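Local coordinates for RagA protein (Porphyromonas gingivalis, PDB 6SLN) that probably imports oligopeptides across the outer membrane as a TonB-dependent receptor, working together with its surface lipoprotein partner RagB, at residues T149-A154 and S676-S681; A605-V610 and Y636-N641; Q808-P813 and S826-D831. All coordinates share one frame; numbering follows the deposited sequence.

Contact 1 (T149-A154 and S676-S681)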
loop_
_atom_site.group_PDB
_atom_site.type_symbol
_atom_site.label_atom_id
_atom_site.label_comp_id
_atom_site.label_asym_id
_atom_site.label_seq_id
_atom_site.Cartn_x
_atom_site.Cartn_y
_atom_site.Cartn_z
ATOM N N THR A 149 0.627 -19.068 35.305
ATOM C CA THR A 149 1.382 -18.936 34.063
ATOM C C THR A 149 2.029 -20.278 33.776
ATOM O O THR A 149 2.814 -20.774 34.589
ATOM C CB THR A 149 2.461 -17.859 34.162
ATOM O OG1 THR A 149 1.869 -16.613 34.538
ATOM C CG2 THR A 149 3.157 -17.672 32.826
ATOM N N GLY A 150 1.699 -20.868 32.640
ATOM C CA GLY A 150 2.272 -22.167 32.369
ATOM C C GLY A 150 3.636 -22.160 31.714
ATOM O O GLY A 150 4.179 -23.238 31.449
ATOM N N SER A 151 4.221 -20.993 31.435
ATOM C CA SER A 151 5.444 -21.006 30.644
ATOM C C SER A 151 6.176 -19.685 30.797
ATOM O O SER A 151 5.559 -18.632 30.935
ATOM C CB SER A 151 5.147 -21.284 29.166
ATOM O OG SER A 151 6.218 -20.885 28.320
ATOM N N LEU A 152 7.502 -19.755 30.769
ATOM C CA LEU A 152 8.338 -18.562 30.791
ATOM C C LEU A 152 8.544 -17.946 29.403
ATOM O O LEU A 152 9.326 -16.998 29.270
ATOM C CB LEU A 152 9.692 -18.898 31.422
ATOM C CG LEU A 152 9.647 -19.540 32.800
ATOM C CD1 LEU A 152 11.049 -19.575 33.350
ATOM C CD2 LEU A 152 8.747 -18.757 33.721
ATOM N N GLY A 153 7.866 -18.456 28.370
ATOM C CA GLY A 153 8.036 -17.959 27.012
ATOM C C GLY A 153 6.763 -17.996 26.190
ATOM O O GLY A 153 6.181 -16.952 25.871
ATOM N N ALA A 154 6.329 -19.200 25.837
ATOM C CA ALA A 154 5.063 -19.381 25.145
ATOM C C ALA A 154 3.949 -18.659 25.894
ATOM O O ALA A 154 3.925 -18.622 27.127
ATOM C CB ALA A 154 4.742 -20.875 25.019
ATOM N N SER A 676 10.287 -27.826 19.312
ATOM C CA SER A 676 9.074 -28.632 19.260
ATOM C C SER A 676 8.076 -28.096 20.285
ATOM O O SER A 676 8.297 -27.061 20.929
ATOM C CB SER A 676 9.410 -30.113 19.476
ATOM O OG SER A 676 8.320 -30.972 19.149
ATOM N N TRP A 677 6.951 -28.797 20.404
ATOM C CA TRP A 677 5.922 -28.441 21.370
ATOM C C TRP A 677 6.489 -28.314 22.774
ATOM O O TRP A 677 7.375 -29.076 23.178
ATOM C CB TRP A 677 4.839 -29.504 21.395
ATOM C CG TRP A 677 4.051 -29.540 20.184
ATOM C CD1 TRP A 677 4.407 -30.099 18.997
ATOM C CD2 TRP A 677 2.741 -29.003 20.008
ATOM N NE1 TRP A 677 3.396 -29.949 18.087
ATOM C CE2 TRP A 677 2.359 -29.274 18.678
ATOM C CE3 TRP A 677 1.847 -28.333 20.844
ATOM C CZ2 TRP A 677 1.126 -28.881 18.159
ATOM C CZ3 TRP A 677 0.622 -27.955 20.334
ATOM C CH2 TRP A 677 0.272 -28.225 19.005
ATOM N N GLU A 678 5.953 -27.348 23.523
ATOM C CA GLU A 678 6.032 -27.370 24.977
ATOM C C GLU A 678 4.941 -28.304 25.490
ATOM O O GLU A 678 3.791 -28.229 25.050
ATOM C CB GLU A 678 5.875 -25.955 25.533
ATOM C CG GLU A 678 5.545 -25.837 27.010
ATOM C CD GLU A 678 5.381 -24.368 27.449
ATOM O OE1 GLU A 678 6.415 -23.648 27.416
ATOM O OE2 GLU A 678 4.236 -23.940 27.812
ATOM N N LYS A 679 5.303 -29.234 26.359
ATOM C CA LYS A 679 4.377 -30.284 26.756
ATOM C C LYS A 679 4.004 -30.118 28.220
ATOM O O LYS A 679 4.872 -29.980 29.089
ATOM C CB LYS A 679 4.957 -31.669 26.460
ATOM C CG LYS A 679 4.918 -31.975 24.953
ATOM C CD LYS A 679 5.291 -33.406 24.590
ATOM C CE LYS A 679 6.774 -33.534 24.219
ATOM N NZ LYS A 679 7.255 -32.575 23.182
ATOM N N GLN A 680 2.706 -30.083 28.469
ATOM C CA GLN A 680 2.153 -29.865 29.784
ATOM C C GLN A 680 1.353 -31.085 30.194
ATOM O O GLN A 680 0.764 -31.772 29.355
ATOM C CB GLN A 680 1.259 -28.628 29.808
ATOM C CG GLN A 680 2.038 -27.346 29.989
ATOM C CD GLN A 680 1.168 -26.114 30.151
ATOM O OE1 GLN A 680 0.062 -26.172 30.703
ATOM N NE2 GLN A 680 1.661 -24.989 29.647
ATOM N N SER A 681 1.354 -31.355 31.494
ATOM C CA SER A 681 0.456 -32.327 32.082
ATOM C C SER A 681 -0.316 -31.641 33.196
ATOM O O SER A 681 0.134 -30.635 33.746
ATOM C CB SER A 681 1.212 -33.544 32.621
ATOM O OG SER A 681 2.032 -33.181 33.712
#

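Contact 2 (A605-V610 and Y636-N641)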
loop_
_atom_site.group_PDB
_atom_site.type_symbol
_atom_site.label_atom_id
_atom_site.label_comp_id
_atom_site.label_asym_id
_atom_site.label_seq_id
_atom_site.Cartn_x
_atom_site.Cartn_y
_atom_site.Cartn_z
ATOM N N ALA A 605 3.197 -34.370 17.941
ATOM C CA ALA A 605 3.088 -34.502 19.384
ATOM C C ALA A 605 1.781 -35.209 19.719
ATOM O O ALA A 605 0.715 -34.815 19.241
ATOM C CB ALA A 605 3.161 -33.120 20.057
ATOM N N TRP A 606 1.866 -36.252 20.526
ATOM C CA TRP A 606 0.700 -37.000 20.950
ATOM C C TRP A 606 0.333 -36.594 22.365
ATOM O O TRP A 606 1.212 -36.376 23.212
ATOM C CB TRP A 606 0.965 -38.505 20.888
ATOM C CG TRP A 606 0.999 -39.040 19.495
ATOM C CD1 TRP A 606 2.098 -39.189 18.699
ATOM C CD2 TRP A 606 -0.121 -39.492 18.731
ATOM N NE1 TRP A 606 1.728 -39.701 17.481
ATOM C CE2 TRP A 606 0.370 -39.898 17.475
ATOM C CE3 TRP A 606 -1.494 -39.586 18.985
ATOM C CZ2 TRP A 606 -0.463 -40.388 16.472
ATOM C CZ3 TRP A 606 -2.321 -40.074 17.988
ATOM C CH2 TRP A 606 -1.801 -40.473 16.747
ATOM N N PHE A 607 -0.967 -36.486 22.618
ATOM C CA PHE A 607 -1.451 -36.097 23.932
ATOM C C PHE A 607 -2.627 -36.979 24.306
ATOM O O PHE A 607 -3.319 -37.537 23.451
ATOM C CB PHE A 607 -1.856 -34.622 23.990
ATOM C CG PHE A 607 -0.762 -33.684 23.598
ATOM C CD1 PHE A 607 0.248 -33.360 24.492
ATOM C CD2 PHE A 607 -0.737 -33.127 22.327
ATOM C CE1 PHE A 607 1.265 -32.486 24.121
ATOM C CE2 PHE A 607 0.276 -32.250 21.954
ATOM C CZ PHE A 607 1.280 -31.931 22.845
ATOM N N TYR A 608 -2.839 -37.099 25.607
ATOM C CA TYR A 608 -3.882 -37.969 26.103
ATOM C C TYR A 608 -4.408 -37.397 27.399
ATOM O O TYR A 608 -3.758 -36.570 28.044
ATOM C CB TYR A 608 -3.376 -39.383 26.360
ATOM C CG TYR A 608 -2.275 -39.410 27.392
ATOM C CD1 TYR A 608 -2.557 -39.570 28.748
ATOM C CD2 TYR A 608 -0.950 -39.260 27.008
ATOM C CE1 TYR A 608 -1.548 -39.588 29.689
ATOM C CE2 TYR A 608 0.071 -39.286 27.938
ATOM C CZ TYR A 608 -0.230 -39.444 29.276
ATOM O OH TYR A 608 0.802 -39.461 30.190
ATOM N N SER A 609 -5.579 -37.892 27.788
ATOM C CA SER A 609 -6.178 -37.565 29.064
ATOM C C SER A 609 -6.960 -38.772 29.535
ATOM O O SER A 609 -7.476 -39.554 28.735
ATOM C CB SER A 609 -7.113 -36.359 28.965
ATOM O OG SER A 609 -8.460 -36.796 28.899
ATOM N N VAL A 610 -7.058 -38.915 30.839
ATOM C CA VAL A 610 -7.892 -39.938 31.435
ATOM C C VAL A 610 -8.641 -39.280 32.572
ATOM O O VAL A 610 -8.032 -38.602 33.406
ATOM C CB VAL A 610 -7.049 -41.126 31.926
ATOM C CG1 VAL A 610 -5.857 -40.604 32.692
ATOM C CG2 VAL A 610 -7.882 -42.059 32.784
ATOM N N TYR A 636 -6.368 -36.861 34.683
ATOM C CA TYR A 636 -4.958 -36.704 34.385
ATOM C C TYR A 636 -4.788 -36.709 32.882
ATOM O O TYR A 636 -5.420 -37.505 32.179
ATOM C CB TYR A 636 -4.086 -37.794 34.986
ATOM C CG TYR A 636 -2.650 -37.539 34.637
ATOM C CD1 TYR A 636 -1.927 -36.556 35.299
ATOM C CD2 TYR A 636 -2.029 -38.233 33.604
ATOM C CE1 TYR A 636 -0.618 -36.289 34.964
ATOM C CE2 TYR A 636 -0.719 -37.969 33.261
ATOM C CZ TYR A 636 -0.019 -36.991 33.944
ATOM O OH TYR A 636 1.287 -36.713 33.622
ATOM N N GLY A 637 -3.931 -35.830 32.391
ATOM C CA GLY A 637 -3.782 -35.746 30.954
ATOM C C GLY A 637 -2.654 -34.823 30.569
ATOM O O GLY A 637 -2.131 -34.065 31.389
ATOM N N THR A 638 -2.286 -34.911 29.294
ATOM C CA THR A 638 -1.245 -34.094 28.701
ATOM C C THR A 638 -1.850 -33.188 27.643
ATOM O O THR A 638 -2.835 -33.540 26.983
ATOM C CB THR A 638 -0.152 -34.946 28.060
ATOM O OG1 THR A 638 -0.751 -35.898 27.170
ATOM C CG2 THR A 638 0.603 -35.670 29.130
ATOM N N THR A 639 -1.240 -32.015 27.493
ATOM C CA THR A 639 -1.714 -30.990 26.578
ATOM C C THR A 639 -0.500 -30.279 26.011
ATOM O O THR A 639 0.529 -30.149 26.680
ATOM C CB THR A 639 -2.617 -29.968 27.273
ATOM O OG1 THR A 639 -1.866 -29.320 28.307
ATOM C CG2 THR A 639 -3.872 -30.624 27.873
ATOM N N GLY A 640 -0.624 -29.817 24.784
ATOM C CA GLY A 640 0.445 -29.087 24.150
ATOM C C GLY A 640 0.251 -27.588 24.256
ATOM O O GLY A 640 -0.853 -27.094 24.492
ATOM N N ASN A 641 1.363 -26.873 24.103
ATOM C CA ASN A 641 1.370 -25.430 23.991
ATOM C C ASN A 641 2.359 -25.072 22.899
ATOM O O ASN A 641 3.488 -25.577 22.894
ATOM C CB ASN A 641 1.749 -24.750 25.319
ATOM C CG ASN A 641 1.659 -23.213 25.233
ATOM O OD1 ASN A 641 1.190 -22.664 24.237
ATOM N ND2 ASN A 641 2.122 -22.532 26.257
#

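Contact 3 (Q808-P813 and S826-D831)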
loop_
_atom_site.group_PDB
_atom_site.type_symbol
_atom_site.label_atom_id
_atom_site.label_comp_id
_atom_site.label_asym_id
_atom_site.label_seq_id
_atom_site.Cartn_x
_atom_site.Cartn_y
_atom_site.Cartn_z
ATOM N N GLN A 808 21.387 7.440 51.783
ATOM C CA GLN A 808 20.541 6.263 51.705
ATOM C C GLN A 808 21.296 5.024 52.168
ATOM O O GLN A 808 22.526 4.943 52.100
ATOM C CB GLN A 808 20.037 6.065 50.279
ATOM C CG GLN A 808 19.218 7.219 49.801
ATOM C CD GLN A 808 18.543 6.923 48.520
ATOM O OE1 GLN A 808 19.137 7.076 47.456
ATOM N NE2 GLN A 808 17.290 6.490 48.594
ATOM N N LEU A 809 20.530 4.043 52.633
ATOM C CA LEU A 809 21.081 2.849 53.239
ATOM C C LEU A 809 20.367 1.617 52.697
ATOM O O LEU A 809 19.154 1.635 52.459
ATOM C CB LEU A 809 20.967 2.920 54.771
ATOM C CG LEU A 809 21.975 3.835 55.484
ATOM C CD1 LEU A 809 21.993 3.614 56.999
ATOM C CD2 LEU A 809 23.373 3.657 54.919
ATOM N N TRP A 810 21.132 0.549 52.500
ATOM C CA TRP A 810 20.581 -0.739 52.114
ATOM C C TRP A 810 21.147 -1.824 53.017
ATOM O O TRP A 810 22.263 -1.711 53.536
ATOM C CB TRP A 810 20.878 -1.072 50.634
ATOM C CG TRP A 810 20.326 -0.062 49.696
ATOM C CD1 TRP A 810 19.119 -0.106 49.062
ATOM C CD2 TRP A 810 20.952 1.160 49.291
ATOM N NE1 TRP A 810 18.956 1.016 48.271
ATOM C CE2 TRP A 810 20.066 1.811 48.400
ATOM C CE3 TRP A 810 22.171 1.774 49.600
ATOM C CZ2 TRP A 810 20.366 3.041 47.815
ATOM C CZ3 TRP A 810 22.471 2.995 49.018
ATOM C CH2 TRP A 810 21.569 3.617 48.137
ATOM N N TYR A 811 20.363 -2.876 53.212
ATOM C CA TYR A 811 20.869 -4.016 53.950
ATOM C C TYR A 811 21.785 -4.838 53.062
ATOM O O TYR A 811 21.590 -4.943 51.846
ATOM C CB TYR A 811 19.734 -4.892 54.464
ATOM C CG TYR A 811 18.853 -4.226 55.486
ATOM C CD1 TYR A 811 19.371 -3.783 56.697
ATOM C CD2 TYR A 811 17.490 -4.029 55.231
ATOM C CE1 TYR A 811 18.553 -3.161 57.633
ATOM C CE2 TYR A 811 16.669 -3.413 56.159
ATOM C CZ TYR A 811 17.205 -2.983 57.352
ATOM O OH TYR A 811 16.394 -2.375 58.265
ATOM N N VAL A 812 22.804 -5.423 53.685
ATOM C CA VAL A 812 23.709 -6.345 53.026
ATOM C C VAL A 812 23.152 -7.776 53.229
ATOM O O VAL A 812 23.156 -8.241 54.378
ATOM C CB VAL A 812 25.130 -6.225 53.572
ATOM C CG1 VAL A 812 26.116 -6.920 52.639
ATOM C CG2 VAL A 812 25.464 -4.741 53.785
ATOM N N PRO A 813 22.692 -8.437 52.187
ATOM C CA PRO A 813 22.046 -9.746 52.384
ATOM C C PRO A 813 22.967 -10.729 53.090
ATOM O O PRO A 813 24.151 -10.859 52.759
ATOM C CB PRO A 813 21.712 -10.200 50.958
ATOM C CG PRO A 813 22.483 -9.284 50.053
ATOM C CD PRO A 813 22.655 -8.006 50.783
ATOM N N SER A 826 26.149 2.446 52.966
ATOM C CA SER A 826 25.821 3.584 52.118
ATOM C C SER A 826 26.282 3.407 50.672
ATOM O O SER A 826 25.701 4.034 49.774
ATOM C CB SER A 826 26.425 4.871 52.679
ATOM O OG SER A 826 27.655 5.181 52.053
ATOM N N GLN A 827 27.302 2.579 50.421
ATOM C CA GLN A 827 27.757 2.306 49.058
ATOM C C GLN A 827 26.826 1.275 48.431
ATOM O O GLN A 827 26.809 0.111 48.850
ATOM C CB GLN A 827 29.204 1.817 49.044
ATOM C CG GLN A 827 30.179 2.702 49.805
ATOM C CD GLN A 827 31.553 2.764 49.162
ATOM O OE1 GLN A 827 32.012 1.794 48.561
ATOM N NE2 GLN A 827 32.219 3.911 49.289
ATOM N N TYR A 828 26.047 1.705 47.435
ATOM C CA TYR A 828 25.129 0.831 46.713
ATOM C C TYR A 828 25.858 0.100 45.587
ATOM O O TYR A 828 26.711 0.676 44.905
ATOM C CB TYR A 828 23.955 1.634 46.131
ATOM C CG TYR A 828 22.978 0.781 45.354
ATOM C CD1 TYR A 828 22.014 0.040 46.012
ATOM C CD2 TYR A 828 23.050 0.675 43.962
ATOM C CE1 TYR A 828 21.136 -0.777 45.319
ATOM C CE2 TYR A 828 22.170 -0.138 43.253
ATOM C CZ TYR A 828 21.206 -0.861 43.941
ATOM O OH TYR A 828 20.302 -1.673 43.283
ATOM N N SER A 829 25.522 -1.175 45.386
ATOM C CA SER A 829 26.014 -1.890 44.215
ATOM C C SER A 829 25.038 -2.989 43.832
ATOM O O SER A 829 24.135 -3.343 44.595
ATOM C CB SER A 829 27.391 -2.508 44.444
ATOM O OG SER A 829 27.243 -3.822 44.939
ATOM N N ALA A 830 25.258 -3.539 42.629
ATOM C CA ALA A 830 24.488 -4.678 42.134
ATOM C C ALA A 830 24.363 -5.782 43.174
ATOM O O ALA A 830 23.323 -6.447 43.264
ATOM C CB ALA A 830 25.156 -5.240 40.876
ATOM N N ASP A 831 25.403 -5.967 43.986
ATOM C CA ASP A 831 25.513 -7.144 44.830
ATOM C C ASP A 831 24.549 -7.122 46.005
ATOM O O ASP A 831 24.316 -8.171 46.616
ATOM C CB ASP A 831 26.952 -7.275 45.306
ATOM C CG ASP A 831 27.955 -6.933 44.210
ATOM O OD1 ASP A 831 27.755 -7.362 43.048
ATOM O OD2 ASP A 831 28.946 -6.235 44.510
HETATM O O HOH W 1 24.061 6.463 50.227
#

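Contact 1 (T149-A154 and S676-S681)
E678 ends in a carboxylate that lies against the side chain of S151, where a loop of the plug domain meets the inner wall of the TonB-dependent receptor barrel. E678, the first residue of strand 678-691, points toward this loop, with CG anti to the backbone N (chi1 163°). E678 OE1 takes a hydrogen bond from S151 OG at 2.9 Å through its syn lone pair, on the side of OE2. S151 OG also closes an ST turn, accepting from G153 N at 2.9 Å, so the loop curls around the same hydroxyl that grips the barrel. In this buried spot the carboxylate has several donors: L711 N also bonds to E678 OE1, and N641 ND2 donates to E678 OE2. These donors would stabilise the ionised form. Q680 NE2 lies 3.6 Å from G150 O, and G150 has no side chain to stand between them, while Q680 OE1 is held by R705 and G150 O by T707 OG1. A154 adds only its methyl, CB lying 4.0 Å from E678 OE1. Q680 reaches out, extended beyond CG, beside E678, and its NE2 makes a weak hydrogen bond of 3.3 Å to E678 OE2.

Contact 2 (A605-V610 and Y636-N641)
Two neighbouring antiparallel strands of the transmembrane barrel wall meet here, regularly paired at one end and parted at the other. Y636 and V610 form a hydrogen-bonded pair, V610 N reaching Y636 O and Y636 N returning to V610 O, both bonds running nearly along the C=O axis. S609 faces G637 in the adjacent non-hydrogen-bonded pair. One step on the pattern changes. T638 N still donates to Y608 O, but Y608 N bonds to the T638 hydroxyl, with OG1 at 2.9 Å and an angle of 161° at the hydrogen. OG1 can stand there because it lies between the backbone N and the carbonyl carbon (chi1 52°). Beyond this point, where the strands draw apart, the F607 ring lies between them. F607 lays one ring face over the T639-G640 peptide, G640 N 3.3 Å above the plane; G640 has no side chain in the way of F607 CZ. On the surface, Y608 lays one ring face over T638 OG1, offset toward the rim, and Y608 CE2 lies 3.8 Å from T638 CG2. Y608 OH sits in the plane of the Y636 ring at its edge, 3.7 Å from Y636 CE2. V610 CG1 covers Y636 CB at 4.0 Å. S609 and T639 point to the other, plug-facing side, where T639 touches A200. Strand 604-614 continues the wall into strand 584-595 through S589, R591 and D593, while strand 627-641 pairs on its far side with strand 678-691, whose K679 also packs on F607.

Contact 3 (Q808-P813 and S826-D831)
An edge-to-face aromatic pair joins strand 807-812 to the loop that follows strand 822-825, in the small antiparallel sheet built from the long insertion between barrel strands 752-764 and 844-853. W810 points toward the loop, and Y828 meets its indole from one face, the two side chains crossing at about a right angle. Y828 extends with CG anti to the backbone N (chi1 179°), which brings its ring edge down on the indole: Y828 CD1 stands 3.5 Å above the indole plane, over its centre, and is 3.6 Å from W810 CE2. The six-membered ring of W810 and the ring of Y828 have centroids 4.8 Å apart and planes inclined at 55°. Y828 CB makes a CH-pi contact with the same six-membered ring, 3.8 Å from its centroid, so both the methylene and the ring edge of the tyrosine rest on the tryptophan. S826 O comes from another direction, in the indole plane at its edge, 3.5 Å from W810 CZ3. The indole's N-H is used elsewhere, NE1 bonding to D917 OD2, which would help set the rotation of the indole. No direct hydrogen bond links the segments. Instead one water donates to both Q808 O and S826 O, while L809 CD2 lies 3.6 Å from S826 N. Further along, S829 OG accepts from D831 N at 3.0 Å in an ST turn that opens the short 3-10 segment, and D831 O lies near the P813 ring. Strand 807-812 is flanked by strands 792-802 and 822-825; A796 of the former is touched by the side chains of both W810 and Y828, and another protein chain packs against A830 and D831.

Contacts 1 and 2 are neighbours in the barrel wall, their centres about 12 Å apart. Both segments of contact 2 lie in sequence between those of contact 1. Strands 604-614, 627-641 and 678-691 run side by side, so the wall pairing of contact 2 continues directly into the strand against which the plug loop packs: Q680 O meets T639 N, and E678 O meets N641 N, in probable hydrogen bonds. Contact 3 follows later in the chain, about 37 Å from contact 1 and about 48 Å from contact 2 between centres, in a separate sheet. Contact 1 joins plug to barrel, contact 2 belongs to the barrel wall, and contact 3 lies in an insertion probably outside the cell.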